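PDB 4WIA: archaeal flagellar ATP-binding protein FlaH from Methanocaldococcus jannaschii DSM 2661, which probably binds ATP and magnesium as a component of the archaellum, the archaeal flagellum, and may regulate its assembly. Local coordinates for residues Leu11-Leu16 against Leu77-Asn82; Ser57-Ser62 against Asp122-Asp127; Gly22-Gly27 against Lys156-Cys161; Ile30-Glu35 against Met182-Glu187. All coordinates share one frame; numbering follows the deposited sequence.

Contacts 2, 3 and 4 all reach one mixed sheet, in which strands 58-62, 123-127, 158-163, 29-33 and 182-191 lie side by side and parallel. Contact 2 joins the first two and contact 4 the last two, with the strand of contact 3 between. Contacts 2 and 3 touch, with centres about 11 Å apart; contacts 3 and 4 also touch, with centres about 15 Å apart. Contact 1 lies off the sheet, about 17 Å from contact 2 between centres, and ties two loops together. Along the chain the first segments come in the order contact 1, 3, 4, 2. The strand order fits a KaiC-type P-loop ATPase, with contacts 2 and 4 bordering the probable nucleotide site.

Contact 1: Leu11-Leu16 against Leu77-Asn82; sequences LSRDDL and LNYSIN. With SO4 (sulfate ion), chain D; SO4 (sulfate ion), chain G.
The guanidinium of Arg13 has CE1 of Tyr79 over one face, 3.7 Å from its NH1. At its edge, near its plane, are the backbone oxygens of Leu77 and Asn78 and a sulfate oxygen. The phenol ring is turned 41° from the guanidinium. Leu77 O lies over one face of the Tyr79 ring, offset toward the rim, and a water sits at the ring edge. That water accepts from Tyr79 OH and donates to Asp14 OD2. Arg13 NH1 gives a hydrogen bond of 3.0 Å to Asn78 O, which it meets from above the carbonyl plane. A bend at chi3 (74°) places Arg13 NE, which donates at 2.9 Å to O2 of the chain D sulfate, probably from the crystallisation liquor, while NH2 donates to O3 of the same ion at 2.7 Å. The backbone N of Ser12 and of Arg13 also bind this sulfate.

Asn78, just after helix 67-76, has positive phi and forms a Schellman motif. Leu11 to Asp14 form a type I turn, and Asp14 OD1 accepts from Leu16 N in an Asx turn. An alanine in place of Arg13 would probably leave Asn78 O without this donor and the sulfate held less firmly. Lys84 and Arg55 of the second subunit also bind this sulfate, which puts the contact at a subunit interface. Arg13 NH1 also donates to Ile223 O, and Tyr79 OH is hydrogen-bonded to Ile225 N.

Contact 2: Ser57-Ser62 against Asp122-Asp127; sequences SVTYVS and DVIIFD
Tyr60 and Asp127 both carry CG anti to the backbone N (chi1 -164° and 178°), and the two side chains run side by side on the same face of the sheet. Tyr60 OH donates to Asp127 OD2 at 2.9 Å, on the anti side of the carboxylate. Ile125, paired with Tyr60 in the neighbouring strand, sets its CG2 over the centre of one ring face, 4.0 Å from the ring centroid, a CH-pi contact. Its CD1 reaches Tyr60 CD2 at 3.9 Å and also meets Val58 CG1. On the reverse face Val61 CG2 lies 3.8 Å from Phe126 CE1.

The backbones form a parallel ladder. Thr59 N bonds to Val123 O, Ile125 N to Thr59 O, Val61 N to Ile125 O and Asp127 N to Val61 O. At the N-terminal end Asp122 OD2 takes a bond from Ser57 N at 2.9 Å, and Asp122 N gives one of the same length to Ser57 OG. This reciprocal pair closes the start of the ladder.

Asp127 ends a strand of four hydrophobic residues, in a position consistent with the Walker B aspartate of P-loop ATPases. Its OD2 is also hydrogen-bonded to Ser41 OG, and its OD1 to Thr162 OG1. Ser41 is a probable magnesium ligand. With both oxygens engaged, the carboxylate is probably held against rotation, and the Tyr60 hydroxyl is consistent with a second-shell role, steadying it beside Ser41.

Contact 3: Gly22-Gly27 against Lys156-Cys161; sequences GGIPHG and KKIIIC
Ile158 reaches across to Ile24 and His26, and the two sides meet at its CD1. That methyl lies 3.9 Å from Ile24 CG2 and 4.1 Å from His26 CD2. The long branch of Ile158 crosses each of the two side chains at a slant. CG1 lies anti to the carbonyl carbon (chi1 -70°) and chi2 of 160° extends CD1 onward, toward the backbone of the 22-27 segment. There Ile158 CG1 comes within 3.7 Å of Pro25 O. The imidazole of His26 is turned so that Lys156 O lies at its edge, near the ring plane, 3.2 Å from CD2. An alanine at Ile158 would probably open a gap beside Ile24 CG2 and the His26 ring, since CG1 and CD1 would be gone.

Strand 24-25 pairs with strand 6-7 in a small antiparallel sheet, while Ile158 starts a strand in the parallel part of the main mixed sheet. The contact packs the first against the head of the second, just before the chain enters strand 29-33. Here Gly27 makes the close backbone approach. Its N gives two weak hydrogen bonds, to Lys156 O at 3.4 Å and Lys157 O at 3.1 Å. Its CA is also 3.1 Å from Lys157 O. Its positive phi (78°) favours glycine. Lys156 is exposed, and its CD lies 4.3 Å from His26 CB. Lys157 NZ is hydrogen-bonded to Tyr119 O and Lys121 O. Ile24 also packs on Ile30 and on Phe51 of helix 40-53.

Contact 4: Ile30-Glu35 against Met182-Glu187; sequences IIIEGE and MLIRTE
Ile30 and Met182 pack side by side on the face that carries Ile30, Ile32, Met182 and Ile184, with Ile30 CD1 3.8 Å from SE of Met182, a selenomethionine. Ile184 CD1 touches Ile30 CG2 at 4.0 Å, and Thr186 CG2 touches Ile32 CG2 at 3.9 Å. On the opposite face Leu183 CD1 lies 3.8 Å from Ile31 CB. Four backbone bonds hold the parallel strands: Ile31 N to Met182 O, Ile184 N to Ile31 O, Glu33 N to Ile184 O and Thr186 N to Glu33 O. In the last the donor stands above the carbonyl plane.

The packing ends at Gly34. A side chain there would run into Thr186 OG1, which lies 3.6 Å from Gly34 CA. Beyond it the charged residue Glu35 stands exposed at the solvent side. Glu33 lies buried, and its carboxylate goes to Arg177 in a salt bridge instead of to Arg185, whose NH1 is 5.2 Å from Glu33 OE2.

Gly34 opens the probable P-loop (Walker A) that leads into helix 40-53. Thr186 OG1 is hydrogen-bonded to Thr38 OG1, and Lys40 NZ to Gly34 O; Thr38 and Lys40 are probable ATP ligands. Strand 29-33 lies between 158-163 and 182-191, strand 182-191 is flanked on its far side by 194-204, and helix 40-53 packs on Ile32 and Thr186.

Contact 1: Leu11-Leu16 against Leu77-Asn82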
loop_
_atom_site.group_PDB
_atom_site.type_symbol
_atom_site.label_atom_id
_atom_site.label_comp_id
_atom_site.label_asym_id
_atom_site.label_seq_id
_atom_site.Cartn_x
_atom_site.Cartn_y
_atom_site.Cartn_z
ATOM N N LEU A 11 -5.295 6.308 5.154
ATOM C CA LEU A 11 -4.634 7.199 4.234
ATOM C C LEU A 11 -3.634 8.101 4.926
ATOM O O LEU A 11 -3.786 8.459 6.098
ATOM C CB LEU A 11 -5.700 8.081 3.573
ATOM C CG LEU A 11 -6.821 7.393 2.819
ATOM C CD1 LEU A 11 -7.758 8.429 2.252
ATOM C CD2 LEU A 11 -6.283 6.565 1.677
ATOM N N SER A 12 -2.626 8.538 4.180
ATOM C CA SER A 12 -1.665 9.439 4.722
ATOM C C SER A 12 -2.313 10.745 5.193
ATOM O O SER A 12 -1.903 11.307 6.198
ATOM C CB SER A 12 -0.578 9.762 3.701
ATOM O OG SER A 12 0.280 8.677 3.434
ATOM N N ARG A 13 -3.276 11.230 4.441
ATOM C CA ARG A 13 -3.749 12.583 4.560
ATOM C C ARG A 13 -4.667 12.805 5.725
ATOM O O ARG A 13 -4.974 13.927 6.038
ATOM C CB ARG A 13 -4.496 12.985 3.312
ATOM C CG ARG A 13 -5.909 12.407 3.203
ATOM C CD ARG A 13 -6.502 12.724 1.852
ATOM N NE ARG A 13 -5.880 11.896 0.826
ATOM C CZ ARG A 13 -6.117 11.994 -0.484
ATOM N NH1 ARG A 13 -7.025 12.850 -0.939
ATOM N NH2 ARG A 13 -5.474 11.219 -1.328
ATOM N N ASP A 14 -5.148 11.778 6.376
ATOM C CA ASP A 14 -5.950 11.988 7.533
ATOM C C ASP A 14 -5.730 10.866 8.527
ATOM O O ASP A 14 -5.085 9.893 8.241
ATOM C CB ASP A 14 -7.458 12.173 7.202
ATOM C CG ASP A 14 -8.128 10.919 6.666
ATOM O OD1 ASP A 14 -7.969 9.825 7.270
ATOM O OD2 ASP A 14 -8.880 11.034 5.640
ATOM N N ASP A 15 -6.273 11.033 9.709
ATOM C CA ASP A 15 -6.208 9.985 10.743
ATOM C C ASP A 15 -7.596 9.371 11.066
ATOM O O ASP A 15 -7.850 8.933 12.166
ATOM C CB ASP A 15 -5.524 10.567 12.003
ATOM C CG ASP A 15 -6.365 11.631 12.708
ATOM O OD1 ASP A 15 -7.412 12.053 12.223
ATOM O OD2 ASP A 15 -6.048 11.972 13.836
ATOM N N LEU A 16 -8.467 9.288 10.079
ATOM C CA LEU A 16 -9.794 8.695 10.284
ATOM C C LEU A 16 -9.703 7.251 10.790
ATOM O O LEU A 16 -10.506 6.850 11.624
ATOM C CB LEU A 16 -10.630 8.727 9.030
ATOM C CG LEU A 16 -12.101 8.276 9.223
ATOM C CD1 LEU A 16 -12.860 9.152 10.208
ATOM C CD2 LEU A 16 -12.846 8.247 7.915
ATOM N N LEU A 77 -12.474 15.554 -5.024
ATOM C CA LEU A 77 -11.949 15.278 -3.702
ATOM C C LEU A 77 -10.530 14.696 -3.701
ATOM O O LEU A 77 -9.951 14.402 -2.627
ATOM C CB LEU A 77 -12.873 14.278 -3.002
ATOM C CG LEU A 77 -14.300 14.804 -2.881
ATOM C CD1 LEU A 77 -15.206 13.782 -2.258
ATOM C CD2 LEU A 77 -14.400 16.096 -2.103
ATOM N N ASN A 78 -9.935 14.548 -4.872
ATOM C CA ASN A 78 -8.663 13.896 -4.927
ATOM C C ASN A 78 -8.696 12.501 -4.370
ATOM O O ASN A 78 -7.755 12.039 -3.743
ATOM C CB ASN A 78 -7.643 14.723 -4.154
ATOM C CG ASN A 78 -6.347 14.791 -4.888
ATOM O OD1 ASN A 78 -6.075 15.755 -5.691
ATOM N ND2 ASN A 78 -5.620 13.700 -4.802
ATOM N N TYR A 79 -9.798 11.806 -4.654
ATOM C CA TYR A 79 -9.919 10.412 -4.386
ATOM C C TYR A 79 -10.085 9.743 -5.726
ATOM O O TYR A 79 -11.017 8.935 -5.889
ATOM C CB TYR A 79 -11.202 10.096 -3.588
ATOM C CG TYR A 79 -11.284 10.578 -2.178
ATOM C CD1 TYR A 79 -10.137 10.758 -1.398
ATOM C CD2 TYR A 79 -12.513 10.900 -1.618
ATOM C CE1 TYR A 79 -10.218 11.177 -0.095
ATOM C CE2 TYR A 79 -12.601 11.379 -0.317
ATOM C CZ TYR A 79 -11.447 11.502 0.435
ATOM O OH TYR A 79 -11.513 11.991 1.721
ATOM N N SER A 80 -9.211 9.993 -6.680
ATOM C CA SER A 80 -9.510 9.547 -8.014
ATOM C C SER A 80 -9.439 7.992 -8.142
ATOM O O SER A 80 -8.599 7.318 -7.564
ATOM C CB SER A 80 -8.685 10.318 -9.053
ATOM O OG SER A 80 -7.402 9.736 -9.187
ATOM N N ILE A 81 -10.422 7.421 -8.851
ATOM C CA ILE A 81 -10.593 5.957 -8.876
ATOM C C ILE A 81 -10.694 5.365 -10.286
ATOM O O ILE A 81 -11.284 4.305 -10.485
ATOM C CB ILE A 81 -11.783 5.558 -8.043
ATOM C CG1 ILE A 81 -13.022 6.474 -8.226
ATOM C CG2 ILE A 81 -11.371 5.559 -6.553
ATOM C CD1 ILE A 81 -13.622 6.580 -9.607
ATOM N N ASN A 82 -10.077 6.036 -11.258
ATOM C CA ASN A 82 -10.110 5.610 -12.637
ATOM C C ASN A 82 -9.551 4.238 -12.858
ATOM O O ASN A 82 -10.152 3.409 -13.532
ATOM C CB ASN A 82 -9.288 6.598 -13.481
ATOM C CG ASN A 82 -9.816 7.992 -13.376
ATOM O OD1 ASN A 82 -9.153 8.912 -12.845
ATOM N ND2 ASN A 82 -11.034 8.168 -13.834
HETATM S S SO4 D . -3.061 9.353 0.699
HETATM O O1 SO4 D . -1.783 9.882 0.175
HETATM O O2 SO4 D . -3.645 10.326 1.649
HETATM O O3 SO4 D . -4.002 9.132 -0.422
HETATM O O4 SO4 D . -2.815 8.071 1.395
HETATM S S SO4 G . -6.181 7.266 -11.408
HETATM O O1 SO4 G . -7.332 7.906 -10.822
HETATM O O2 SO4 G . -5.050 7.485 -10.555
HETATM O O3 SO4 G . -5.945 7.809 -12.729
HETATM O O4 SO4 G . -6.224 5.832 -11.451
HETATM O O HOH W 1 -9.547 12.716 3.532
#

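Contact 2: Ser57-Ser62 against Asp122-Asp127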
loop_
_atom_site.group_PDB
_atom_site.type_symbol
_atom_site.label_atom_id
_atom_site.label_comp_id
_atom_site.label_asym_id
_atom_site.label_seq_id
_atom_site.Cartn_x
_atom_site.Cartn_y
_atom_site.Cartn_z
ATOM N N SER A 57 -11.886 -4.617 -2.492
ATOM C CA SER A 57 -12.726 -4.318 -3.614
ATOM C C SER A 57 -14.011 -3.702 -3.084
ATOM O O SER A 57 -14.393 -3.986 -1.980
ATOM C CB SER A 57 -13.040 -5.571 -4.396
ATOM O OG SER A 57 -13.605 -6.586 -3.560
ATOM N N VAL A 58 -14.629 -2.819 -3.867
ATOM C CA VAL A 58 -15.795 -2.124 -3.452
ATOM C C VAL A 58 -16.848 -2.147 -4.571
ATOM O O VAL A 58 -16.515 -1.947 -5.740
ATOM C CB VAL A 58 -15.445 -0.663 -3.123
ATOM C CG1 VAL A 58 -16.693 0.115 -2.762
ATOM C CG2 VAL A 58 -14.467 -0.596 -1.968
ATOM N N THR A 59 -18.107 -2.327 -4.189
ATOM C CA THR A 59 -19.221 -2.002 -5.013
ATOM C C THR A 59 -19.883 -0.747 -4.474
ATOM O O THR A 59 -20.204 -0.672 -3.270
ATOM C CB THR A 59 -20.279 -3.119 -4.998
ATOM O OG1 THR A 59 -19.732 -4.272 -5.633
ATOM C CG2 THR A 59 -21.563 -2.708 -5.786
ATOM N N TYR A 60 -20.128 0.226 -5.352
ATOM C CA TYR A 60 -20.797 1.444 -4.933
ATOM C C TYR A 60 -22.071 1.607 -5.748
ATOM O O TYR A 60 -21.987 1.835 -6.937
ATOM C CB TYR A 60 -19.845 2.628 -5.103
ATOM C CG TYR A 60 -20.235 3.909 -4.366
ATOM C CD1 TYR A 60 -21.416 4.551 -4.625
ATOM C CD2 TYR A 60 -19.393 4.470 -3.427
ATOM C CE1 TYR A 60 -21.798 5.698 -3.971
ATOM C CE2 TYR A 60 -19.739 5.646 -2.766
ATOM C CZ TYR A 60 -20.918 6.260 -3.029
ATOM O OH TYR A 60 -21.314 7.430 -2.398
ATOM N N VAL A 61 -23.234 1.547 -5.091
ATOM C CA VAL A 61 -24.503 1.687 -5.726
ATOM C C VAL A 61 -25.028 3.066 -5.352
ATOM O O VAL A 61 -25.281 3.322 -4.188
ATOM C CB VAL A 61 -25.496 0.621 -5.228
ATOM C CG1 VAL A 61 -26.868 0.737 -5.932
ATOM C CG2 VAL A 61 -24.934 -0.771 -5.409
ATOM N N SER A 62 -25.215 3.921 -6.351
ATOM C CA SER A 62 -25.655 5.284 -6.169
ATOM C C SER A 62 -27.053 5.515 -6.817
ATOM O O SER A 62 -27.228 5.273 -7.987
ATOM C CB SER A 62 -24.678 6.243 -6.867
ATOM O OG SER A 62 -25.133 7.584 -6.794
ATOM N N ASP A 122 -15.636 -6.891 -1.509
ATOM C CA ASP A 122 -15.455 -6.945 -0.047
ATOM C C ASP A 122 -16.412 -6.025 0.620
ATOM O O ASP A 122 -16.889 -6.302 1.708
ATOM C CB ASP A 122 -14.045 -6.584 0.370
ATOM C CG ASP A 122 -13.005 -7.476 -0.262
ATOM O OD1 ASP A 122 -13.209 -8.718 -0.271
ATOM O OD2 ASP A 122 -12.018 -6.921 -0.798
ATOM N N VAL A 123 -16.755 -4.945 -0.032
ATOM C CA VAL A 123 -17.499 -3.894 0.604
ATOM C C VAL A 123 -18.566 -3.477 -0.343
ATOM O O VAL A 123 -18.257 -3.206 -1.498
ATOM C CB VAL A 123 -16.581 -2.664 0.870
ATOM C CG1 VAL A 123 -17.359 -1.530 1.497
ATOM C CG2 VAL A 123 -15.423 -3.041 1.797
ATOM N N ILE A 124 -19.800 -3.339 0.144
ATOM C CA ILE A 124 -20.886 -2.900 -0.709
ATOM C C ILE A 124 -21.568 -1.693 -0.133
ATOM O O ILE A 124 -22.046 -1.719 0.990
ATOM C CB ILE A 124 -21.923 -4.035 -0.898
ATOM C CG1 ILE A 124 -21.228 -5.300 -1.451
ATOM C CG2 ILE A 124 -23.023 -3.601 -1.837
ATOM C CD1 ILE A 124 -20.804 -6.279 -0.392
ATOM N N ILE A 125 -21.670 -0.634 -0.938
ATOM C CA ILE A 125 -22.207 0.629 -0.455
ATOM C C ILE A 125 -23.540 0.936 -1.171
ATOM O O ILE A 125 -23.535 0.949 -2.387
ATOM C CB ILE A 125 -21.183 1.726 -0.745
ATOM C CG1 ILE A 125 -19.913 1.468 0.072
ATOM C CG2 ILE A 125 -21.731 3.093 -0.402
ATOM C CD1 ILE A 125 -18.724 2.372 -0.181
ATOM N N PHE A 126 -24.608 1.288 -0.423
ATOM C CA PHE A 126 -25.817 1.785 -1.008
ATOM C C PHE A 126 -26.049 3.226 -0.593
ATOM O O PHE A 126 -26.383 3.496 0.547
ATOM C CB PHE A 126 -27.039 0.946 -0.597
ATOM C CG PHE A 126 -26.900 -0.500 -0.970
ATOM C CD1 PHE A 126 -27.185 -0.907 -2.230
ATOM C CD2 PHE A 126 -26.363 -1.408 -0.099
ATOM C CE1 PHE A 126 -27.022 -2.218 -2.636
ATOM C CE2 PHE A 126 -26.168 -2.717 -0.500
ATOM C CZ PHE A 126 -26.490 -3.111 -1.788
ATOM N N ASP A 127 -25.894 4.146 -1.541
ATOM C CA ASP A 127 -26.088 5.543 -1.265
ATOM C C ASP A 127 -27.098 6.055 -2.293
ATOM O O ASP A 127 -26.674 6.539 -3.341
ATOM C CB ASP A 127 -24.725 6.246 -1.423
ATOM C CG ASP A 127 -24.805 7.745 -1.209
ATOM O OD1 ASP A 127 -25.739 8.164 -0.489
ATOM O OD2 ASP A 127 -23.932 8.490 -1.736
#

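Contact 3: Gly22-Gly27 against Lys156-Cys161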
loop_
_atom_site.group_PDB
_atom_site.type_symbol
_atom_site.label_atom_id
_atom_site.label_comp_id
_atom_site.label_asym_id
_atom_site.label_seq_id
_atom_site.Cartn_x
_atom_site.Cartn_y
_atom_site.Cartn_z
ATOM N N GLY A 22 -9.106 1.955 14.488
ATOM C CA GLY A 22 -8.121 1.165 13.740
ATOM C C GLY A 22 -8.538 0.788 12.343
ATOM O O GLY A 22 -7.695 0.561 11.486
ATOM N N GLY A 23 -9.849 0.639 12.119
ATOM C CA GLY A 23 -10.377 0.151 10.875
ATOM C C GLY A 23 -11.848 -0.174 11.038
ATOM O O GLY A 23 -12.439 0.091 12.088
ATOM N N ILE A 24 -12.440 -0.775 10.012
ATOM C CA ILE A 24 -13.813 -1.138 10.063
ATOM C C ILE A 24 -13.869 -2.655 10.246
ATOM O O ILE A 24 -13.190 -3.358 9.530
ATOM C CB ILE A 24 -14.496 -0.773 8.756
ATOM C CG1 ILE A 24 -14.556 0.734 8.567
ATOM C CG2 ILE A 24 -15.916 -1.363 8.725
ATOM C CD1 ILE A 24 -15.474 1.459 9.536
ATOM N N PRO A 25 -14.610 -3.143 11.259
ATOM C CA PRO A 25 -14.660 -4.596 11.434
ATOM C C PRO A 25 -15.350 -5.273 10.275
ATOM O O PRO A 25 -16.408 -4.829 9.781
ATOM C CB PRO A 25 -15.474 -4.803 12.721
ATOM C CG PRO A 25 -15.401 -3.503 13.432
ATOM C CD PRO A 25 -15.299 -2.439 12.354
ATOM N N HIS A 26 -14.729 -6.333 9.821
ATOM C CA HIS A 26 -15.398 -7.257 8.921
ATOM C C HIS A 26 -16.786 -7.654 9.469
ATOM O O HIS A 26 -16.952 -7.790 10.660
ATOM C CB HIS A 26 -14.492 -8.471 8.661
ATOM C CG HIS A 26 -13.425 -8.182 7.648
ATOM N ND1 HIS A 26 -12.079 -8.251 7.913
ATOM C CD2 HIS A 26 -13.523 -7.793 6.363
ATOM C CE1 HIS A 26 -11.389 -7.887 6.846
ATOM N NE2 HIS A 26 -12.245 -7.619 5.887
ATOM N N GLY A 27 -17.765 -7.842 8.575
ATOM C CA GLY A 27 -19.112 -8.154 8.968
ATOM C C GLY A 27 -19.903 -6.959 9.458
ATOM O O GLY A 27 -20.923 -7.128 10.062
ATOM N N LYS A 156 -18.561 -12.042 6.285
ATOM C CA LYS A 156 -17.385 -11.158 6.509
ATOM C C LYS A 156 -17.294 -9.931 5.585
ATOM O O LYS A 156 -16.387 -9.096 5.698
ATOM C CB LYS A 156 -16.088 -11.950 6.451
ATOM C CG LYS A 156 -16.084 -13.073 7.440
ATOM C CD LYS A 156 -15.772 -12.547 8.825
ATOM C CE LYS A 156 -15.785 -13.679 9.875
ATOM N NZ LYS A 156 -15.152 -14.903 9.280
ATOM N N LYS A 157 -18.262 -9.805 4.697
ATOM C CA LYS A 157 -18.400 -8.603 3.919
ATOM C C LYS A 157 -18.803 -7.438 4.795
ATOM O O LYS A 157 -19.326 -7.608 5.886
ATOM C CB LYS A 157 -19.511 -8.742 2.862
ATOM C CG LYS A 157 -19.599 -10.032 2.078
ATOM C CD LYS A 157 -18.567 -10.034 0.993
ATOM C CE LYS A 157 -18.666 -11.277 0.151
ATOM N NZ LYS A 157 -17.765 -10.942 -0.947
ATOM N N ILE A 158 -18.631 -6.265 4.237
ATOM C CA ILE A 158 -19.046 -5.063 4.876
ATOM C C ILE A 158 -20.090 -4.371 4.031
ATOM O O ILE A 158 -19.891 -4.240 2.863
ATOM C CB ILE A 158 -17.834 -4.118 5.055
ATOM C CG1 ILE A 158 -16.912 -4.712 6.109
ATOM C CG2 ILE A 158 -18.297 -2.729 5.480
ATOM C CD1 ILE A 158 -15.488 -4.186 6.073
ATOM N N ILE A 159 -21.175 -3.913 4.651
ATOM C CA ILE A 159 -22.183 -3.151 3.945
ATOM C C ILE A 159 -22.394 -1.780 4.554
ATOM O O ILE A 159 -22.444 -1.630 5.754
ATOM C CB ILE A 159 -23.521 -3.926 3.877
ATOM C CG1 ILE A 159 -23.333 -5.127 2.980
ATOM C CG2 ILE A 159 -24.641 -3.065 3.317
ATOM C CD1 ILE A 159 -24.504 -6.070 2.940
ATOM N N ILE A 160 -22.548 -0.776 3.700
ATOM C CA ILE A 160 -22.674 0.562 4.160
ATOM C C ILE A 160 -23.845 1.182 3.424
ATOM O O ILE A 160 -23.801 1.220 2.219
ATOM C CB ILE A 160 -21.357 1.373 3.820
ATOM C CG1 ILE A 160 -20.130 0.689 4.409
ATOM C CG2 ILE A 160 -21.463 2.777 4.355
ATOM C CD1 ILE A 160 -18.778 1.341 4.078
ATOM N N CYS A 161 -24.830 1.734 4.145
ATOM C CA CYS A 161 -25.940 2.442 3.530
ATOM C C CYS A 161 -26.092 3.844 4.072
ATOM O O CYS A 161 -25.866 4.110 5.249
ATOM C CB CYS A 161 -27.252 1.752 3.815
ATOM S SG CYS A 161 -27.378 -0.009 3.447
#

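Contact 4: Ile30-Glu35 against Met182-Glu187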
loop_
_atom_site.group_PDB
_atom_site.type_symbol
_atom_site.label_atom_id
_atom_site.label_comp_id
_atom_site.label_asym_id
_atom_site.label_seq_id
_atom_site.Cartn_x
_atom_site.Cartn_y
_atom_site.Cartn_z
ATOM N N ILE A 30 -22.995 -0.748 8.413
ATOM C CA ILE A 30 -22.867 0.602 8.803
ATOM C C ILE A 30 -24.019 1.377 8.212
ATOM O O ILE A 30 -24.256 1.345 7.015
ATOM C CB ILE A 30 -21.567 1.194 8.230
ATOM C CG1 ILE A 30 -20.382 0.295 8.590
ATOM C CG2 ILE A 30 -21.363 2.614 8.749
ATOM C CD1 ILE A 30 -19.018 0.872 8.263
ATOM N N ILE A 31 -24.743 2.063 9.051
ATOM C CA ILE A 31 -25.799 2.938 8.595
ATOM C C ILE A 31 -25.407 4.383 8.844
ATOM O O ILE A 31 -25.104 4.764 9.969
ATOM C CB ILE A 31 -27.126 2.635 9.356
ATOM C CG1 ILE A 31 -27.557 1.199 9.087
ATOM C CG2 ILE A 31 -28.222 3.610 8.925
ATOM C CD1 ILE A 31 -27.851 0.891 7.637
ATOM N N ILE A 32 -25.422 5.179 7.799
ATOM C CA ILE A 32 -25.158 6.590 7.907
ATOM C C ILE A 32 -26.410 7.377 7.686
ATOM O O ILE A 32 -26.918 7.418 6.590
ATOM C CB ILE A 32 -24.081 7.013 6.921
ATOM C CG1 ILE A 32 -22.823 6.127 7.124
ATOM C CG2 ILE A 32 -23.738 8.473 7.174
ATOM C CD1 ILE A 32 -21.755 6.322 6.051
ATOM N N GLU A 33 -26.941 7.951 8.749
ATOM C CA GLU A 33 -28.260 8.524 8.726
ATOM C C GLU A 33 -28.163 10.010 8.962
ATOM O O GLU A 33 -27.622 10.453 9.992
ATOM C CB GLU A 33 -29.140 7.880 9.828
ATOM C CG GLU A 33 -30.463 8.625 10.093
ATOM C CD GLU A 33 -31.386 7.989 11.112
ATOM O OE1 GLU A 33 -30.980 7.032 11.807
ATOM O OE2 GLU A 33 -32.564 8.444 11.193
ATOM N N GLY A 34 -28.758 10.797 8.074
ATOM C CA GLY A 34 -28.797 12.235 8.265
ATOM C C GLY A 34 -29.535 12.853 7.109
ATOM O O GLY A 34 -29.722 12.219 6.080
ATOM N N GLU A 35 -29.898 14.112 7.267
ATOM C CA GLU A 35 -30.588 14.843 6.233
ATOM C C GLU A 35 -29.710 15.177 5.014
ATOM O O GLU A 35 -28.498 14.945 4.996
ATOM C CB GLU A 35 -31.165 16.125 6.819
ATOM C CG GLU A 35 -32.087 15.837 7.974
ATOM C CD GLU A 35 -33.003 16.978 8.311
ATOM O OE1 GLU A 35 -33.606 16.911 9.400
ATOM O OE2 GLU A 35 -33.127 17.914 7.499
HETATM N N MSE A 182 -22.927 -0.622 13.117
HETATM C CA MSE A 182 -22.356 0.676 13.335
HETATM C C MSE A 182 -23.352 1.694 12.860
HETATM O O MSE A 182 -23.723 1.709 11.714
HETATM C CB MSE A 182 -21.043 0.794 12.580
HETATM C CG MSE A 182 -20.350 2.121 12.884
HETATM SE SE MSE A 182 -18.706 2.199 11.858
HETATM C CE MSE A 182 -17.822 3.623 12.828
ATOM N N LEU A 183 -23.781 2.577 13.741
ATOM C CA LEU A 183 -24.681 3.627 13.380
ATOM C C LEU A 183 -24.046 5.014 13.541
ATOM O O LEU A 183 -23.596 5.384 14.623
ATOM C CB LEU A 183 -25.913 3.561 14.244
ATOM C CG LEU A 183 -26.960 4.651 13.970
ATOM C CD1 LEU A 183 -27.676 4.453 12.623
ATOM C CD2 LEU A 183 -27.983 4.727 15.114
ATOM N N ILE A 184 -24.051 5.776 12.460
ATOM C CA ILE A 184 -23.452 7.062 12.423
ATOM C C ILE A 184 -24.491 8.053 11.987
ATOM O O ILE A 184 -25.121 7.890 10.928
ATOM C CB ILE A 184 -22.311 7.126 11.403
ATOM C CG1 ILE A 184 -21.283 6.067 11.706
ATOM C CG2 ILE A 184 -21.680 8.502 11.434
ATOM C CD1 ILE A 184 -20.232 5.920 10.611
ATOM N N ARG A 185 -24.655 9.110 12.767
ATOM C CA ARG A 185 -25.567 10.184 12.406
ATOM C C ARG A 185 -24.821 11.440 12.017
ATOM O O ARG A 185 -23.942 11.890 12.752
ATOM C CB ARG A 185 -26.539 10.460 13.557
ATOM C CG ARG A 185 -27.416 11.681 13.357
ATOM C CD ARG A 185 -28.565 11.694 14.324
ATOM N NE ARG A 185 -29.078 13.038 14.525
ATOM C CZ ARG A 185 -30.068 13.612 13.824
ATOM N NH1 ARG A 185 -30.713 12.974 12.842
ATOM N NH2 ARG A 185 -30.428 14.857 14.120
ATOM N N THR A 186 -25.194 12.013 10.877
ATOM C CA THR A 186 -24.552 13.213 10.352
ATOM C C THR A 186 -25.445 14.441 10.464
ATOM O O THR A 186 -26.645 14.328 10.284
ATOM C CB THR A 186 -24.130 13.038 8.893
ATOM O OG1 THR A 186 -25.241 12.660 8.100
ATOM C CG2 THR A 186 -23.095 11.971 8.782
ATOM N N GLU A 187 -24.835 15.594 10.784
ATOM C CA GLU A 187 -25.492 16.907 10.760
ATOM C C GLU A 187 -24.520 18.005 10.336
ATOM O O GLU A 187 -23.305 17.814 10.293
ATOM C CB GLU A 187 -26.087 17.307 12.120
ATOM C CG GLU A 187 -27.223 16.398 12.599
ATOM C CD GLU A 187 -28.181 16.966 13.653
ATOM O OE1 GLU A 187 -28.727 18.080 13.598
ATOM O OE2 GLU A 187 -28.459 16.220 14.585
#